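Local structure of pentatricopeptide repeat-containing protein 10, chloroplastic (Zea mays, 4M59) at residues Arg30-Glu33 with Leu34-Ala37; Ser443-Ser446 with Lys447-Thr450; Phe453-Glu457 with Gln458-Leu462. The protein binds two similar intergenic chloroplast RNA regions, near atpH and psaJ, and stabilises mRNA by acting as a barrier to decay. The protein carries 4 engineered substitutions. All coordinates share one frame; numbering follows the deposited sequence.

Contact 1 of 3, residues Arg30-Glu33 with Leu34-Ala37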
loop_
_atom_site.group_PDB
_atom_site.type_symbol
_atom_site.label_atom_id
_atom_site.label_comp_id
_atom_site.label_asym_id
_atom_site.label_seq_id
_atom_site.Cartn_x
_atom_site.Cartn_y
_atom_site.Cartn_z
ATOM N N ARG A 30 -44.159 -9.516 -26.190
ATOM C CA ARG A 30 -43.993 -10.163 -27.485
ATOM C C ARG A 30 -43.714 -11.648 -27.291
ATOM O O ARG A 30 -42.760 -12.200 -27.843
ATOM C CB ARG A 30 -42.868 -9.500 -28.281
ATOM C CG ARG A 30 -43.276 -8.193 -28.943
ATOM C CD ARG A 30 -42.134 -7.587 -29.742
ATOM N NE ARG A 30 -41.818 -8.379 -30.929
ATOM C CZ ARG A 30 -41.511 -7.863 -32.113
ATOM N NH1 ARG A 30 -41.478 -6.547 -32.272
ATOM N NH2 ARG A 30 -41.235 -8.658 -33.135
ATOM N N ARG A 31 -44.583 -12.285 -26.515
ATOM C CA ARG A 31 -44.424 -13.675 -26.102
ATOM C C ARG A 31 -44.606 -14.701 -27.225
ATOM O O ARG A 31 -43.814 -15.634 -27.350
ATOM C CB ARG A 31 -45.389 -13.977 -24.948
ATOM C CG ARG A 31 -45.638 -15.453 -24.671
ATOM C CD ARG A 31 -47.112 -15.722 -24.418
ATOM N NE ARG A 31 -47.342 -16.285 -23.091
ATOM C CZ ARG A 31 -47.542 -17.576 -22.851
ATOM N NH1 ARG A 31 -47.546 -18.444 -23.856
ATOM N NH2 ARG A 31 -47.744 -18.001 -21.613
ATOM N N ASP A 32 -45.657 -14.543 -28.023
ATOM C CA ASP A 32 -46.013 -15.563 -28.994
ATOM C C ASP A 32 -45.124 -15.504 -30.201
ATOM O O ASP A 32 -44.984 -16.477 -30.926
ATOM C CB ASP A 32 -47.450 -15.389 -29.435
ATOM C CG ASP A 32 -48.385 -15.236 -28.275
ATOM O OD1 ASP A 32 -48.091 -15.803 -27.208
ATOM O OD2 ASP A 32 -49.412 -14.546 -28.433
ATOM N N GLU A 33 -44.524 -14.342 -30.427
ATOM C CA GLU A 33 -43.556 -14.181 -31.503
ATOM C C GLU A 33 -42.276 -14.883 -31.085
ATOM O O GLU A 33 -41.485 -15.325 -31.917
ATOM C CB GLU A 33 -43.286 -12.703 -31.771
ATOM C CG GLU A 33 -42.531 -12.436 -33.064
ATOM C CD GLU A 33 -42.609 -10.982 -33.492
ATOM O OE1 GLU A 33 -43.342 -10.212 -32.841
ATOM O OE2 GLU A 33 -41.935 -10.614 -34.475
ATOM N N LEU A 34 -42.089 -14.985 -29.773
ATOM C CA LEU A 34 -40.955 -15.683 -29.202
ATOM C C LEU A 34 -41.134 -17.191 -29.265
ATOM O O LEU A 34 -40.221 -17.924 -29.623
ATOM C CB LEU A 34 -40.759 -15.249 -27.755
ATOM C CG LEU A 34 -40.303 -13.816 -27.568
ATOM C CD1 LEU A 34 -40.391 -13.407 -26.126
ATOM C CD2 LEU A 34 -38.903 -13.699 -28.063
ATOM N N LEU A 35 -42.306 -17.671 -28.905
ATOM C CA LEU A 35 -42.469 -19.106 -28.838
ATOM C C LEU A 35 -42.301 -19.815 -30.179
ATOM O O LEU A 35 -42.028 -20.991 -30.232
ATOM C CB LEU A 35 -43.799 -19.466 -28.206
ATOM C CG LEU A 35 -44.026 -18.932 -26.804
ATOM C CD1 LEU A 35 -45.453 -19.072 -26.499
ATOM C CD2 LEU A 35 -43.251 -19.699 -25.819
ATOM N N ARG A 36 -42.501 -19.070 -31.260
ATOM C CA ARG A 36 -42.381 -19.631 -32.596
ATOM C C ARG A 36 -41.002 -19.331 -33.165
ATOM O O ARG A 36 -40.643 -19.811 -34.237
ATOM C CB ARG A 36 -43.465 -19.073 -33.517
ATOM C CG ARG A 36 -44.766 -19.858 -33.484
ATOM C CD ARG A 36 -45.953 -18.972 -33.830
ATOM N NE ARG A 36 -45.754 -18.272 -35.093
ATOM C CZ ARG A 36 -45.992 -16.977 -35.278
ATOM N NH1 ARG A 36 -45.782 -16.427 -36.463
ATOM N NH2 ARG A 36 -46.438 -16.236 -34.273
ATOM N N ALA A 37 -40.235 -18.525 -32.439
ATOM C CA ALA A 37 -38.898 -18.154 -32.876
ATOM C C ALA A 37 -37.869 -19.156 -32.371
ATOM O O ALA A 37 -38.003 -19.696 -31.274
ATOM C CB ALA A 37 -38.556 -16.752 -32.392
#
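Arg31 and Leu35, one helical turn apart, meet through both side chain and backbone. The Arg31 chain leaves with CG anti to the backbone N (chi1 163°) and then bends at its second and third torsions, which brings NH1 to 3.4 Å from Leu35 CD1, the guanidinium lying obliquely to that methyl. The polar end is engaged further out, where NH2 forms a salt bridge with Glu65 of helix 52-65. In the backbone, Leu35 N donates to Arg31 O at 3.0 Å, in the carbonyl plane. This is the one firm backbone bond between 30-33 and 34-37; Leu34 N reaches Arg31 O and Arg30 O only weakly, which makes 31-35 a short, weakly bonded helix, between helices 23-29 and 39-47 in sequence, near the N-terminal end of the superhelical pentatricopeptide repeat protein. The Leu34 side chain covers the Arg30 carbonyl: CG lies 3.0 Å from Arg30 O, and the buried isobutyl group also packs on Leu11 of helix 8-16 and Trp61 of helix 52-65. Farther along, the exposed Arg36 bends at its third torsion to bring NH2 to 3.7 Å from Asp32 O; Ala37 CB lies 3.3 Å from Glu33 O.

Contact 2 of 3, residues Ser443-Ser446 with Lys447-Thr450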
loop_
_atom_site.group_PDB
_atom_site.type_symbol
_atom_site.label_atom_id
_atom_site.label_comp_id
_atom_site.label_asym_id
_atom_site.label_seq_id
_atom_site.Cartn_x
_atom_site.Cartn_y
_atom_site.Cartn_z
ATOM N N SER A 443 0.154 33.637 1.375
ATOM C CA SER A 443 0.872 34.423 0.377
ATOM C C SER A 443 1.216 33.664 -0.896
ATOM O O SER A 443 1.431 34.251 -1.945
ATOM C CB SER A 443 2.149 34.983 0.980
ATOM O OG SER A 443 3.080 35.303 -0.030
ATOM N N ILE A 444 1.251 32.346 -0.776
ATOM C CA ILE A 444 1.562 31.474 -1.877
ATOM C C ILE A 444 0.330 31.176 -2.701
ATOM O O ILE A 444 0.351 31.288 -3.924
ATOM C CB ILE A 444 2.123 30.165 -1.339
ATOM C CG1 ILE A 444 3.608 30.326 -1.051
ATOM C CG2 ILE A 444 1.897 29.035 -2.314
ATOM C CD1 ILE A 444 4.245 29.075 -0.541
ATOM N N VAL A 445 -0.748 30.806 -2.027
ATOM C CA VAL A 445 -1.949 30.382 -2.723
ATOM C C VAL A 445 -2.481 31.513 -3.569
ATOM O O VAL A 445 -2.943 31.302 -4.680
ATOM C CB VAL A 445 -3.022 29.838 -1.764
ATOM C CG1 VAL A 445 -3.579 30.919 -0.884
ATOM C CG2 VAL A 445 -4.122 29.206 -2.545
ATOM N N SER A 446 -2.364 32.726 -3.051
ATOM C CA SER A 446 -2.748 33.908 -3.785
ATOM C C SER A 446 -1.876 34.010 -5.013
ATOM O O SER A 446 -2.362 34.285 -6.101
ATOM C CB SER A 446 -2.569 35.144 -2.917
ATOM O OG SER A 446 -1.209 35.502 -2.826
ATOM N N LYS A 447 -0.593 33.761 -4.850
ATOM C CA LYS A 447 0.311 33.855 -5.973
ATOM C C LYS A 447 -0.081 32.814 -6.963
ATOM O O LYS A 447 -0.009 33.027 -8.143
ATOM C CB LYS A 447 1.735 33.587 -5.531
ATOM C CG LYS A 447 2.749 33.685 -6.622
ATOM C CD LYS A 447 3.062 35.107 -6.916
ATOM C CE LYS A 447 4.228 35.215 -7.846
ATOM N NZ LYS A 447 3.969 34.446 -9.071
ATOM N N MET A 448 -0.495 31.658 -6.461
ATOM C CA MET A 448 -0.984 30.590 -7.314
ATOM C C MET A 448 -2.177 31.113 -8.099
ATOM O O MET A 448 -2.339 30.830 -9.285
ATOM C CB MET A 448 -1.396 29.390 -6.464
ATOM C CG MET A 448 -1.734 28.139 -7.255
ATOM S SD MET A 448 -1.705 26.654 -6.236
ATOM C CE MET A 448 -2.087 27.322 -4.621
ATOM N N ARG A 449 -3.009 31.889 -7.412
ATOM C CA ARG A 449 -4.183 32.506 -8.012
ATOM C C ARG A 449 -3.848 33.593 -9.024
ATOM O O ARG A 449 -4.537 33.738 -10.036
ATOM C CB ARG A 449 -5.101 33.072 -6.925
ATOM C CG ARG A 449 -6.001 32.032 -6.274
ATOM C CD ARG A 449 -6.977 32.686 -5.309
ATOM N NE ARG A 449 -7.170 31.887 -4.101
ATOM C CZ ARG A 449 -7.915 30.791 -4.043
ATOM N NH1 ARG A 449 -8.545 30.355 -5.126
ATOM N NH2 ARG A 449 -8.033 30.126 -2.902
ATOM N N THR A 450 -2.800 34.370 -8.759
ATOM C CA THR A 450 -2.482 35.488 -9.623
ATOM C C THR A 450 -1.697 35.038 -10.828
ATOM O O THR A 450 -1.239 35.855 -11.611
ATOM C CB THR A 450 -1.682 36.567 -8.902
ATOM O OG1 THR A 450 -0.443 36.024 -8.448
ATOM C CG2 THR A 450 -2.454 37.078 -7.713
#
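Lys447 sets its CB against the carbonyl of Ile444, 3.1 Å from Ile444 O, and from there its chain bends at the second and fourth torsions and leads away, its ammonium coming near the like-charged Lys451. Met448 follows with the straightest backbone bond of the contact: its N donates to Ile444 O at 154°. Its side chain starts with CG anti to the backbone N (chi1 -172°) and turns at the thioether, so that CE lies 3.5 Å from Val445 CG2, the two chains crossing at a slant. Around this apolar pair Met448 also packs on Tyr425, Phe453 and Pro455. Tyr425 lies on helix 422-435, which together with helix 438-449 falls within the predicted repeat PPR 11, as the antiparallel helical pair of a PPR motif. Arg449 N bonds to Val445 O at 2.8 Å, and its side chain runs alongside Val445 in the same direction, with NH2 making a weak hydrogen bond to Tyr460 OH. At Thr450, the first residue to leave helical phi/psi, N donates to Ser446 O at 2.7 Å and CG2 sits 3.2 Å from that same oxygen, while OG1 turns back to donate to Lys447 O at 3.0 Å. One turn earlier, Ser446 OG does likewise, donating a hydrogen bond to Ser443 O at 3.1 Å from 62° above the carbonyl plane. An alanine here would remove that donor and would probably leave the Ser443 carbonyl without its side-chain partner. Both hydroxyls thus spend their donors on the helix's own carbonyls near its end, while the apolar face of Val445 and Met448 can pack against the following loop at Pro455.

Contact 3 of 3, residues Phe453-Glu457 with Gln458-Leu462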
loop_
_atom_site.group_PDB
_atom_site.type_symbol
_atom_site.label_atom_id
_atom_site.label_comp_id
_atom_site.label_asym_id
_atom_site.label_seq_id
_atom_site.Cartn_x
_atom_site.Cartn_y
_atom_site.Cartn_z
ATOM N N PHE A 453 -3.927 30.019 -11.759
ATOM C CA PHE A 453 -3.973 28.678 -11.224
ATOM C C PHE A 453 -5.054 28.547 -10.178
ATOM O O PHE A 453 -5.328 29.473 -9.430
ATOM C CB PHE A 453 -2.620 28.298 -10.647
ATOM C CG PHE A 453 -1.527 28.211 -11.666
ATOM C CD1 PHE A 453 -1.475 27.156 -12.553
ATOM C CD2 PHE A 453 -0.548 29.176 -11.732
ATOM C CE1 PHE A 453 -0.471 27.073 -13.484
ATOM C CE2 PHE A 453 0.458 29.096 -12.666
ATOM C CZ PHE A 453 0.495 28.046 -13.543
ATOM N N LYS A 454 -5.666 27.372 -10.146
ATOM C CA LYS A 454 -6.694 27.066 -9.172
ATOM C C LYS A 454 -6.218 25.947 -8.282
ATOM O O LYS A 454 -5.819 24.895 -8.761
ATOM C CB LYS A 454 -7.989 26.647 -9.870
ATOM N N PRO A 455 -6.263 26.172 -6.977
ATOM C CA PRO A 455 -5.847 25.235 -5.949
ATOM C C PRO A 455 -6.538 23.895 -6.033
ATOM O O PRO A 455 -7.744 23.843 -6.196
ATOM C CB PRO A 455 -6.274 25.943 -4.680
ATOM C CG PRO A 455 -6.150 27.350 -5.006
ATOM C CD PRO A 455 -6.621 27.470 -6.403
ATOM N N ASN A 456 -5.768 22.822 -5.924
ATOM C CA ASN A 456 -6.342 21.491 -5.910
ATOM C C ASN A 456 -6.928 21.198 -4.543
ATOM O O ASN A 456 -7.114 22.098 -3.724
ATOM C CB ASN A 456 -5.282 20.442 -6.251
ATOM C CG ASN A 456 -4.503 20.777 -7.509
ATOM O OD1 ASN A 456 -3.489 20.149 -7.806
ATOM N ND2 ASN A 456 -4.980 21.768 -8.258
ATOM N N GLU A 457 -7.215 19.930 -4.306
ATOM C CA GLU A 457 -7.716 19.476 -3.035
ATOM C C GLU A 457 -6.586 19.343 -2.054
ATOM O O GLU A 457 -6.680 19.802 -0.930
ATOM C CB GLU A 457 -8.385 18.129 -3.218
ATOM C CG GLU A 457 -8.215 17.194 -2.061
ATOM C CD GLU A 457 -8.793 15.843 -2.340
ATOM O OE1 GLU A 457 -8.019 14.909 -2.611
ATOM O OE2 GLU A 457 -10.028 15.715 -2.298
ATOM N N GLN A 458 -5.516 18.701 -2.488
ATOM C CA GLN A 458 -4.348 18.510 -1.659
ATOM C C GLN A 458 -3.824 19.868 -1.270
ATOM O O GLN A 458 -3.335 20.061 -0.166
ATOM C CB GLN A 458 -3.287 17.716 -2.412
ATOM C CG GLN A 458 -3.019 18.197 -3.830
ATOM C CD GLN A 458 -4.097 17.782 -4.828
ATOM O OE1 GLN A 458 -5.259 17.616 -4.474
ATOM N NE2 GLN A 458 -3.710 17.642 -6.088
ATOM N N SER A 459 -3.957 20.813 -2.188
ATOM C CA SER A 459 -3.598 22.187 -1.923
ATOM C C SER A 459 -4.404 22.709 -0.764
ATOM O O SER A 459 -3.945 23.559 -0.019
ATOM C CB SER A 459 -3.863 23.048 -3.137
ATOM O OG SER A 459 -2.689 23.222 -3.889
ATOM N N TYR A 460 -5.595 22.160 -0.589
ATOM C CA TYR A 460 -6.484 22.622 0.463
ATOM C C TYR A 460 -6.209 21.822 1.708
ATOM O O TYR A 460 -6.450 22.255 2.807
ATOM C CB TYR A 460 -7.972 22.553 0.046
ATOM C CG TYR A 460 -8.480 23.797 -0.640
ATOM C CD1 TYR A 460 -8.599 24.962 0.038
ATOM C CD2 TYR A 460 -8.822 23.797 -1.963
ATOM C CE1 TYR A 460 -9.021 26.088 -0.569
ATOM C CE2 TYR A 460 -9.254 24.931 -2.581
ATOM C CZ TYR A 460 -9.354 26.077 -1.875
ATOM O OH TYR A 460 -9.796 27.240 -2.453
ATOM N N SER A 461 -5.663 20.648 1.522
ATOM C CA SER A 461 -5.342 19.801 2.648
ATOM C C SER A 461 -4.082 20.314 3.318
ATOM O O SER A 461 -4.001 20.422 4.540
ATOM C CB SER A 461 -5.138 18.371 2.163
ATOM O OG SER A 461 -5.507 17.435 3.162
ATOM N N LEU A 462 -3.095 20.630 2.493
ATOM C CA LEU A 462 -1.830 21.162 2.961
ATOM C C LEU A 462 -2.062 22.430 3.736
ATOM O O LEU A 462 -1.555 22.602 4.838
ATOM C CB LEU A 462 -0.939 21.486 1.772
ATOM C CG LEU A 462 0.068 20.444 1.316
ATOM C CD1 LEU A 462 -0.529 19.073 1.346
ATOM C CD2 LEU A 462 0.519 20.781 -0.074
#
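Pro455 and Tyr460 meet where the loop between two helical repeat units turns into helix 458-468, the first helix of the predicted repeat PPR 12 in this superhelical pentatricopeptide fold. The apolar contact is between Pro455 CB and Tyr460 CE2, 3.8 Å apart, with the ring oblique to the proline; Pro455 also packs on Val445, Met448 and Arg449 of helix 438-449. Backbone hydrogen bonds start the helix. Glu457 O accepts two: from Ser461 N at 2.8 Å, in the carbonyl plane, and from Tyr460 N at 2.6 Å, 64° out of that plane. Of the polar side chains, Glu457 extends beyond CG toward helix 493-504 and its OE2 bonds to Ser492 OG, while Ser461 OG bonds to Thr498 OG1. The amides of Asn456 and Gln458 pack without a hydrogen bond, their planes 65° apart. A chi1 of 47° wedges Gln458 CG between its own backbone N and carbonyl carbon, and a bend at chi2 turns the amide back onto Asn456. There Asn456 also packs on Arg522 of the second subunit, and Gln458 on Tyr524 of that subunit. The Gln458 amide carbon CD comes to rest 3.2 Å from Asn456 CB.

Overall arrangement
From the N terminus, contact 1 comes first, a single turn at helix 31-35 that joins helices 8-16 and 52-65 near one end of the chain, its nearest atom about 26 Å from the bound RNA. Some 400 residues later contact 2 forms the end of helix 438-449, and contact 3 the start of helix 458-468. All three are local and in series; none closes a long loop, nests or crosses. Centres of contacts 1 and 2 are 69 Å apart. Contacts 2 and 3, 11 Å between centres, touch and tie together the predicted repeats PPR 11 and PPR 12, Arg449 reaching Tyr460 across the boundary. Contact 3 lies about 7 Å from RNA at its nearest atom.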